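Local coordinates for ribose-5-phosphate isomerase RpiB (Thermotoga maritima, PDB 1O1X), which catalyses the interconversion of ribose 5-phosphate and ribulose 5-phosphate as a sugar-phosphate isomerase of the LacAB/RpiB family, at the interface of chains A and B. Residues are numbered along the deposited sequence; one frame, centred on the assembly and turned at random. Chains: chain A/B, ribose-5-phosphate isomerase RpiB.

Contact 1: the interface of chains A and B. Residues chain A 95-97, 103, 107, 111; chain B 79, 81, 85, 97.
B:Leu81, at the start of helix 81-87, pushes its forked tip between strand 95-97 and helix 101-109 of chain A, a worked example of an apolar knob seated against a partner's backbone and small residues. Among the apolar contacts, its CD1 branch meets the methyl of A:Ala107 (CB, 3.6 Å), while CD2 faces the methyl of A:Ala96 (CB, 3.8 Å). CG anti to the carbonyl carbon (chi1 -66°) carries the fork toward chain A, and chi2 of 172° sets its two methyls against the two elements. Farther along, the chain of selenomethionine A:Met103 bends at chi3 (74°) and meets B:Leu97 tip to tip, CE against CD2 at 3.9 Å. Carbon also packs on backbone oxygen: CD2 of B:Leu81 lies 3.3 Å from A:Leu97 O, and CG1 of B:Ile85 lies 3.5 Å from A:Ala95 O. An alanine in place of B:Leu81 would probably open a gap between A:Ala96 and A:Ala107 and deprive both methyls of their packing partner. The polar link runs through water: the amide ND2 of A:Asn111, whose side chain crosses B:Leu81 at about a right angle, and the hydroxyl OG1 of B:Thr79 each lie 2.7 Å from one water. That hydroxyl also accepts a hydrogen bond from B:Leu81 N, tying the loop to the helix start. The patch thus joins the subunits with a largely apolar seam among residues predicted to bind the sugar phosphate, and probably helps shape the active site from both chains.

Contact 2: the interface of chains A and B. Residues chain A 88, 93-94, 152-153; chain B 54, 85-86, 89.
B:Arg89 reaches across to chain A just beyond helix 81-87 and shows how one arginine can gather backbone and carboxylate oxygens together. From CB, which stands off, the chain runs past A:Asn88 O, with CG near it and CD within 3.3 Å. A bend at chi2 (-71°) turns the outer chain toward A:Asp153. There NE and NH2 grip the carboxylate side-on, both bonding to OD1; NE lies 2.9 Å from it and meets it nearly along its C-O axis, whereas NH2, the nitrogen of the salt bridge, comes from the syn side but tilted out of the carboxylate plane. The two planes are nearly coplanar, 22° apart, so the groups meet edge to edge. At the tip, NH1 donates to A:Asn88 O at 2.8 Å, close to the guanidinium plane. NH1 and NH2 together hold A:Ile93 O end-on; NH2 is 2.7 Å from this carbonyl oxygen but above the carbonyl plane, while NH1 lies in it. CG2 of A:Ile152 covers one guanidinium face toward its rim, 3.5 Å from CZ, and probably helps the edge bonds limit its rotation. Alongside, A:Ile152 CD1 meets the phenol OH of B:Tyr54 at 3.6 Å, and the amide of A:Asn88 lies against B:Ile85, whose CG2 is 3.5 Å from OD1. A water joins A:Ile152 O to B:Ala86 O. The site ties the end of helix 145-152 and the loop leading into strand 95-97 to the neighbouring subunit, and is likely to steady their pairing.

Contact 1: the interface of chains A and B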
loop_
_atom_site.group_PDB
_atom_site.type_symbol
_atom_site.label_atom_id
_atom_site.label_comp_id
_atom_site.label_asym_id
_atom_site.label_seq_id
_atom_site.Cartn_x
_atom_site.Cartn_y
_atom_site.Cartn_z
ATOM N N ALA A 95 -16.481 9.804 5.415
ATOM C CA ALA A 95 -16.152 8.828 4.411
ATOM C C ALA A 95 -14.649 8.607 4.368
ATOM O O ALA A 95 -13.860 9.557 4.119
ATOM C CB ALA A 95 -16.674 9.287 3.050
ATOM N N ALA A 96 -14.239 7.352 4.578
ATOM C CA ALA A 96 -12.831 7.006 4.768
ATOM C C ALA A 96 -12.321 6.094 3.650
ATOM O O ALA A 96 -12.750 4.947 3.523
ATOM C CB ALA A 96 -12.627 6.308 6.118
ATOM N N LEU A 97 -11.360 6.599 2.898
ATOM C CA LEU A 97 -10.666 5.874 1.828
ATOM C C LEU A 97 -9.632 4.945 2.496
ATOM O O LEU A 97 -8.634 5.413 3.078
ATOM C CB LEU A 97 -10.002 6.891 0.896
ATOM C CG LEU A 97 -9.160 6.374 -0.267
ATOM C CD1 LEU A 97 -9.867 5.305 -1.019
ATOM C CD2 LEU A 97 -8.703 7.507 -1.204
HETATM N N MSE A 103 -6.415 0.635 8.179
HETATM C CA MSE A 103 -7.003 1.924 7.922
HETATM C C MSE A 103 -8.498 1.957 8.259
HETATM O O MSE A 103 -8.982 2.949 8.829
HETATM C CB MSE A 103 -6.729 2.366 6.483
HETATM C CG MSE A 103 -5.279 2.669 6.239
HETATM SE SE MSE A 103 -4.979 3.424 4.422
HETATM C CE MSE A 103 -5.694 5.213 4.690
ATOM N N ALA A 107 -10.327 4.214 10.916
ATOM C CA ALA A 107 -11.434 5.014 10.428
ATOM C C ALA A 107 -12.639 4.896 11.386
ATOM O O ALA A 107 -13.310 5.888 11.663
ATOM C CB ALA A 107 -11.834 4.598 9.010
ATOM N N ASN A 111 -12.260 7.894 13.800
ATOM C CA ASN A 111 -13.039 8.860 13.028
ATOM C C ASN A 111 -14.546 8.572 13.016
ATOM O O ASN A 111 -15.295 9.314 12.381
ATOM C CB ASN A 111 -12.511 8.978 11.590
ATOM C CG ASN A 111 -11.008 9.219 11.519
ATOM O OD1 ASN A 111 -10.510 10.349 11.722
ATOM N ND2 ASN A 111 -10.284 8.182 11.226
ATOM N N THR B 79 -3.246 8.998 9.859
ATOM C CA THR B 79 -3.615 8.134 8.763
ATOM C C THR B 79 -3.992 8.887 7.526
ATOM O O THR B 79 -4.228 8.280 6.459
ATOM C CB THR B 79 -4.827 7.271 9.159
ATOM O OG1 THR B 79 -5.946 8.145 9.440
ATOM C CG2 THR B 79 -4.548 6.449 10.409
ATOM N N LEU B 81 -6.917 10.165 7.241
ATOM C CA LEU B 81 -8.369 10.075 7.116
ATOM C C LEU B 81 -9.075 11.333 7.626
ATOM O O LEU B 81 -9.924 11.878 6.936
ATOM C CB LEU B 81 -8.877 8.834 7.813
ATOM C CG LEU B 81 -8.407 7.505 7.154
ATOM C CD1 LEU B 81 -8.802 6.354 8.017
ATOM C CD2 LEU B 81 -8.942 7.346 5.773
ATOM N N ILE B 85 -11.388 13.975 5.370
ATOM C CA ILE B 85 -12.775 14.275 5.710
ATOM C C ILE B 85 -12.964 15.774 5.968
ATOM O O ILE B 85 -13.802 16.414 5.351
ATOM C CB ILE B 85 -13.242 13.438 6.897
ATOM C CG1 ILE B 85 -13.239 11.927 6.565
ATOM C CG2 ILE B 85 -14.655 13.801 7.311
ATOM C CD1 ILE B 85 -13.184 11.042 7.775
ATOM N N LEU B 97 -6.132 11.967 -0.418
ATOM C CA LEU B 97 -5.321 11.095 0.438
ATOM C C LEU B 97 -4.561 10.120 -0.484
ATOM O O LEU B 97 -5.170 9.238 -1.121
ATOM C CB LEU B 97 -6.249 10.358 1.407
ATOM C CG LEU B 97 -5.641 9.337 2.365
ATOM C CD1 LEU B 97 -4.437 9.878 3.047
ATOM C CD2 LEU B 97 -6.670 8.810 3.383
HETATM O O HOH W 1 -7.627 7.760 11.469
#

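Contact 2: the interface of chains A and B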
loop_
_atom_site.group_PDB
_atom_site.type_symbol
_atom_site.label_atom_id
_atom_site.label_comp_id
_atom_site.label_asym_id
_atom_site.label_seq_id
_atom_site.Cartn_x
_atom_site.Cartn_y
_atom_site.Cartn_z
ATOM N N ASN A 88 -17.618 13.665 1.409
ATOM C CA ASN A 88 -17.263 14.456 2.581
ATOM C C ASN A 88 -17.663 15.940 2.483
ATOM O O ASN A 88 -17.405 16.739 3.377
ATOM C CB ASN A 88 -15.791 14.257 2.866
ATOM C CG ASN A 88 -15.514 12.910 3.538
ATOM O OD1 ASN A 88 -16.236 12.520 4.488
ATOM N ND2 ASN A 88 -14.479 12.219 3.075
ATOM N N ILE A 93 -21.259 13.273 7.428
ATOM C CA ILE A 93 -20.668 12.169 6.693
ATOM C C ILE A 93 -19.195 12.121 6.970
ATOM O O ILE A 93 -18.504 13.138 6.896
ATOM C CB ILE A 93 -20.914 12.326 5.151
ATOM C CG1 ILE A 93 -22.415 12.327 4.849
ATOM C CG2 ILE A 93 -20.121 11.264 4.349
ATOM C CD1 ILE A 93 -23.166 11.011 5.187
ATOM N N ARG A 94 -18.706 10.934 7.318
ATOM C CA ARG A 94 -17.271 10.703 7.516
ATOM C C ARG A 94 -16.902 9.496 6.648
ATOM O O ARG A 94 -17.065 8.349 7.028
ATOM C CB ARG A 94 -16.992 10.533 8.996
ATOM C CG ARG A 94 -17.210 11.825 9.813
ATOM C CD ARG A 94 -16.958 11.690 11.314
ATOM N NE ARG A 94 -17.859 10.692 11.843
ATOM C CZ ARG A 94 -19.141 10.874 12.125
ATOM N NH1 ARG A 94 -19.713 12.050 12.029
ATOM N NH2 ARG A 94 -19.867 9.827 12.479
ATOM N N ILE A 152 -15.117 18.721 12.803
ATOM C CA ILE A 152 -15.219 18.565 11.331
ATOM C C ILE A 152 -16.468 19.309 10.809
ATOM O O ILE A 152 -16.442 19.934 9.742
ATOM C CB ILE A 152 -15.301 17.075 10.942
ATOM C CG1 ILE A 152 -13.971 16.379 11.224
ATOM C CG2 ILE A 152 -15.698 16.915 9.480
ATOM C CD1 ILE A 152 -14.073 14.905 11.143
ATOM N N ASP A 153 -17.556 19.233 11.584
ATOM C CA ASP A 153 -18.860 19.769 11.187
ATOM C C ASP A 153 -19.117 21.165 11.670
ATOM O O ASP A 153 -20.212 21.693 11.436
ATOM C CB ASP A 153 -19.989 18.839 11.652
ATOM C CG ASP A 153 -20.052 17.567 10.831
ATOM O OD1 ASP A 153 -19.707 17.654 9.653
ATOM O OD2 ASP A 153 -20.465 16.475 11.263
ATOM N N TYR B 54 -7.030 17.870 14.504
ATOM C CA TYR B 54 -6.785 18.016 13.062
ATOM C C TYR B 54 -7.726 19.007 12.310
ATOM O O TYR B 54 -7.236 19.697 11.407
ATOM C CB TYR B 54 -6.715 16.628 12.327
ATOM C CG TYR B 54 -7.940 15.745 12.439
ATOM C CD1 TYR B 54 -9.033 15.887 11.574
ATOM C CD2 TYR B 54 -8.006 14.750 13.397
ATOM C CE1 TYR B 54 -10.185 15.082 11.721
ATOM C CE2 TYR B 54 -9.146 13.929 13.548
ATOM C CZ TYR B 54 -10.231 14.092 12.695
ATOM O OH TYR B 54 -11.337 13.266 12.857
ATOM N N ILE B 85 -11.388 13.975 5.370
ATOM C CA ILE B 85 -12.775 14.275 5.710
ATOM C C ILE B 85 -12.964 15.774 5.968
ATOM O O ILE B 85 -13.802 16.414 5.351
ATOM C CB ILE B 85 -13.242 13.438 6.897
ATOM C CG1 ILE B 85 -13.239 11.927 6.565
ATOM C CG2 ILE B 85 -14.655 13.801 7.311
ATOM C CD1 ILE B 85 -13.184 11.042 7.775
ATOM N N ALA B 86 -12.157 16.350 6.847
ATOM C CA ALA B 86 -12.350 17.737 7.256
ATOM C C ALA B 86 -12.204 18.741 6.125
ATOM O O ALA B 86 -13.012 19.666 5.998
ATOM C CB ALA B 86 -11.405 18.086 8.398
ATOM N N ARG B 89 -15.057 19.139 3.336
ATOM C CA ARG B 89 -16.290 19.825 3.734
ATOM C C ARG B 89 -16.534 21.101 2.937
ATOM O O ARG B 89 -17.656 21.583 2.876
ATOM C CB ARG B 89 -16.249 20.158 5.220
ATOM C CG ARG B 89 -16.561 18.983 6.116
ATOM C CD ARG B 89 -18.029 18.577 6.059
ATOM N NE ARG B 89 -18.341 17.640 7.126
ATOM C CZ ARG B 89 -18.141 16.314 7.077
ATOM N NH1 ARG B 89 -17.625 15.724 6.009
ATOM N NH2 ARG B 89 -18.460 15.579 8.131
HETATM O O HOH W 2 -14.047 20.442 8.522
#

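Contact 1 and contact 2 are neighbouring parts of one two-fold symmetric interface, their C-alpha centres about 10 Å apart. Both use helix 81-87 of chain B and share B:Ile85, which spans from the start of strand 95-97 to the residues leading into it. Contact 1 is mostly apolar, whereas contact 2 adds charged and backbone hydrogen bonds to its own apolar packing. Their centres lie about 9 and 11 Å from A:His110, the predicted proton donor. Because A:Asn111, B:Thr79 and B:Leu81, all predicted to bind the sugar phosphate, come from both chains, subunit pairing probably helps complete the active site. Each contact recurs with the chains exchanged.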